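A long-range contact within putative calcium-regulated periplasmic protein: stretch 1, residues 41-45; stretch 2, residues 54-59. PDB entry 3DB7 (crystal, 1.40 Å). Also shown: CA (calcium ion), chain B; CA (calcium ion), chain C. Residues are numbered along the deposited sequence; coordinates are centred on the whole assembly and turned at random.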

# COMPACT_ATOMS: atom_id res chain seq x y z
N TYR A 41 -4.48 -14.70 -10.87
CA TYR A 41 -5.49 -13.65 -10.69
C TYR A 41 -5.90 -13.07 -12.02
O TYR A 41 -5.24 -13.18 -13.03
CB TYR A 41 -4.98 -12.58 -9.79
CG TYR A 41 -4.12 -11.51 -10.46
CD1 TYR A 41 -2.76 -11.68 -10.67
CD2 TYR A 41 -4.67 -10.30 -10.82
CE1 TYR A 41 -1.97 -10.67 -11.23
CE2 TYR A 41 -3.90 -9.30 -11.38
CZ TYR A 41 -2.52 -9.46 -11.56
OH TYR A 41 -1.69 -8.44 -12.09
N LYS A 42 -7.05 -12.41 -11.93
CA LYS A 42 -7.63 -11.55 -12.94
C LYS A 42 -8.23 -10.33 -12.30
O LYS A 42 -8.86 -10.41 -11.26
CB LYS A 42 -8.74 -12.32 -13.64
CG LYS A 42 -9.28 -11.67 -14.84
N SER A 43 -7.97 -9.18 -12.89
CA SER A 43 -8.61 -7.95 -12.48
C SER A 43 -8.86 -7.08 -13.68
O SER A 43 -8.46 -7.41 -14.79
CB SER A 43 -7.76 -7.15 -11.50
OG SER A 43 -6.54 -6.84 -12.12
N TYR A 44 -9.56 -5.97 -13.45
CA TYR A 44 -9.90 -5.04 -14.49
C TYR A 44 -9.46 -3.67 -14.06
O TYR A 44 -9.81 -3.24 -12.97
CB TYR A 44 -11.44 -5.03 -14.72
CG TYR A 44 -11.96 -6.33 -15.25
CD1 TYR A 44 -11.93 -6.63 -16.60
CD2 TYR A 44 -12.45 -7.27 -14.38
CE1 TYR A 44 -12.42 -7.84 -17.06
CE2 TYR A 44 -12.91 -8.50 -14.81
CZ TYR A 44 -12.89 -8.77 -16.14
OH TYR A 44 -13.38 -10.02 -16.56
N GLU A 45 -8.79 -2.92 -14.93
CA GLU A 45 -8.39 -1.55 -14.62
C GLU A 45 -9.00 -0.62 -15.66
O GLU A 45 -9.02 -0.92 -16.87
CB GLU A 45 -6.85 -1.38 -14.66
CG GLU A 45 -6.05 -2.03 -13.50
CD GLU A 45 -4.62 -1.58 -13.38
OE1 GLU A 45 -4.00 -1.06 -14.32
OE2 GLU A 45 -4.07 -1.80 -12.28
CA CA B . -3.27 -3.65 -11.08
CA CA C . -4.12 -2.34 -7.62
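Stretch 2 (54-59) VEFDKK

Stretch 2 runs antiparallel to stretch 1. Val54 to Phe56 are extended, with phi near -120° and psi near 140°, and their strand axis makes an angle of 153° with that of strand 41-45, at a closest approach of 4.6 Å. Tyr44 faces Phe56 as a hydrogen-bonded pair: Tyr44 N donates to Phe56 O at 3.0 Å, and Phe56 N donates to Tyr44 O at 2.8 Å. Glu45 faces Glu55 as a non-hydrogen-bonded pair, with their CA atoms 4.3 Å apart. Here CA-H contacts reach the carbonyls: Glu55 CA to Tyr44 O, which also accepts from Phe56 N, and Glu45 CA to Val54 O, both 3.3 Å.

Glu45 and Glu55 share one face of the sheet. Glu45 is m at chi1 and t at chi2; Glu55 is t at both. These rotamers bring the two carboxylates together, with Glu45 OE2 3.1 Å from Glu55 OE1. Such a like-charged approach is offset by the chain B calcium, which binds Glu45 OE2 at 2.3 Å and both Glu55 OE1 and Glu55 OE2 at 2.5 Å. Glu55 OE1 also binds the chain C calcium at 2.3 Å, so it bridges the two ions. Ser43, with chi1 p, donates from OG to Glu55 OE2 at 2.7 Å, so this carboxylate oxygen has both a hydrogen bond and the chain B calcium.

Tyr44 and Phe56 lie on the other face, both m at chi1. Their CB atoms are 4.4 Å apart. The Tyr44 ring meets Asp57 O and Lys58 O at its edge, and water 2 links Tyr44 OH (2.9 Å) to Lys58 O (2.7 Å).

Past Asp57 the chain turns: Lys58 has phi/psi -62/-20. Asp57 is p at chi1, and its OD1 accepts from Lys59 N at 2.9 Å, a side-chain to backbone bond that spans Lys58. Water 1 joins Lys42 O (2.9 Å) to Lys58 N (3.0 Å), spanning the gap where direct pairing has ceased.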

# COMPACT_ATOMS: atom_id res chain seq x y z
N VAL A 54 -9.29 3.19 -11.59
CA VAL A 54 -9.95 2.26 -10.69
C VAL A 54 -9.61 0.85 -11.09
O VAL A 54 -9.56 0.54 -12.29
CB VAL A 54 -11.49 2.39 -10.71
CG1 VAL A 54 -12.14 1.41 -9.72
CG2 VAL A 54 -11.91 3.82 -10.34
N GLU A 55 -9.33 -0.01 -10.12
CA GLU A 55 -9.14 -1.43 -10.35
C GLU A 55 -10.20 -2.19 -9.63
O GLU A 55 -10.54 -1.87 -8.47
CB GLU A 55 -7.77 -1.90 -9.89
CG GLU A 55 -7.46 -3.34 -10.30
CD GLU A 55 -5.97 -3.64 -10.29
OE1 GLU A 55 -5.16 -2.91 -9.60
OE2 GLU A 55 -5.59 -4.59 -10.99
N PHE A 56 -10.70 -3.23 -10.29
CA PHE A 56 -11.78 -4.08 -9.83
C PHE A 56 -11.33 -5.52 -9.81
O PHE A 56 -10.50 -5.95 -10.62
CB PHE A 56 -13.00 -3.98 -10.76
CG PHE A 56 -13.52 -2.59 -10.99
CD1 PHE A 56 -14.53 -2.09 -10.17
CD2 PHE A 56 -13.11 -1.83 -12.08
CE1 PHE A 56 -15.04 -0.84 -10.41
CE2 PHE A 56 -13.63 -0.57 -12.31
CZ PHE A 56 -14.59 -0.09 -11.49
N ASP A 57 -11.92 -6.26 -8.90
CA ASP A 57 -11.69 -7.73 -8.91
C ASP A 57 -12.47 -8.36 -10.02
O ASP A 57 -13.17 -7.67 -10.77
CB ASP A 57 -11.98 -8.37 -7.53
CG ASP A 57 -13.43 -8.39 -7.14
OD1 ASP A 57 -14.32 -8.18 -7.96
OD2 ASP A 57 -13.65 -8.74 -5.94
N LYS A 58 -12.33 -9.67 -10.13
CA LYS A 58 -12.92 -10.42 -11.23
C LYS A 58 -14.44 -10.33 -11.26
O LYS A 58 -15.07 -10.57 -12.32
CB LYS A 58 -12.48 -11.91 -11.21
CG LYS A 58 -12.98 -12.63 -10.01
CD LYS A 58 -12.46 -14.07 -9.88
CE LYS A 58 -13.09 -14.75 -8.69
N LYS A 59 -15.03 -9.98 -10.12
CA LYS A 59 -16.48 -9.82 -9.99
C LYS A 59 -16.97 -8.38 -10.21
O LYS A 59 -18.17 -8.11 -10.15
CB LYS A 59 -16.96 -10.29 -8.61
CG LYS A 59 -16.73 -11.76 -8.36
CD LYS A 59 -17.23 -12.17 -6.97
O HOH W 1 -10.06 -10.93 -8.71
O HOH W 2 -14.62 -11.77 -14.65
O HOH W 3 -4.12 -1.79 -5.21
O HOH W 4 -6.13 -3.38 -6.75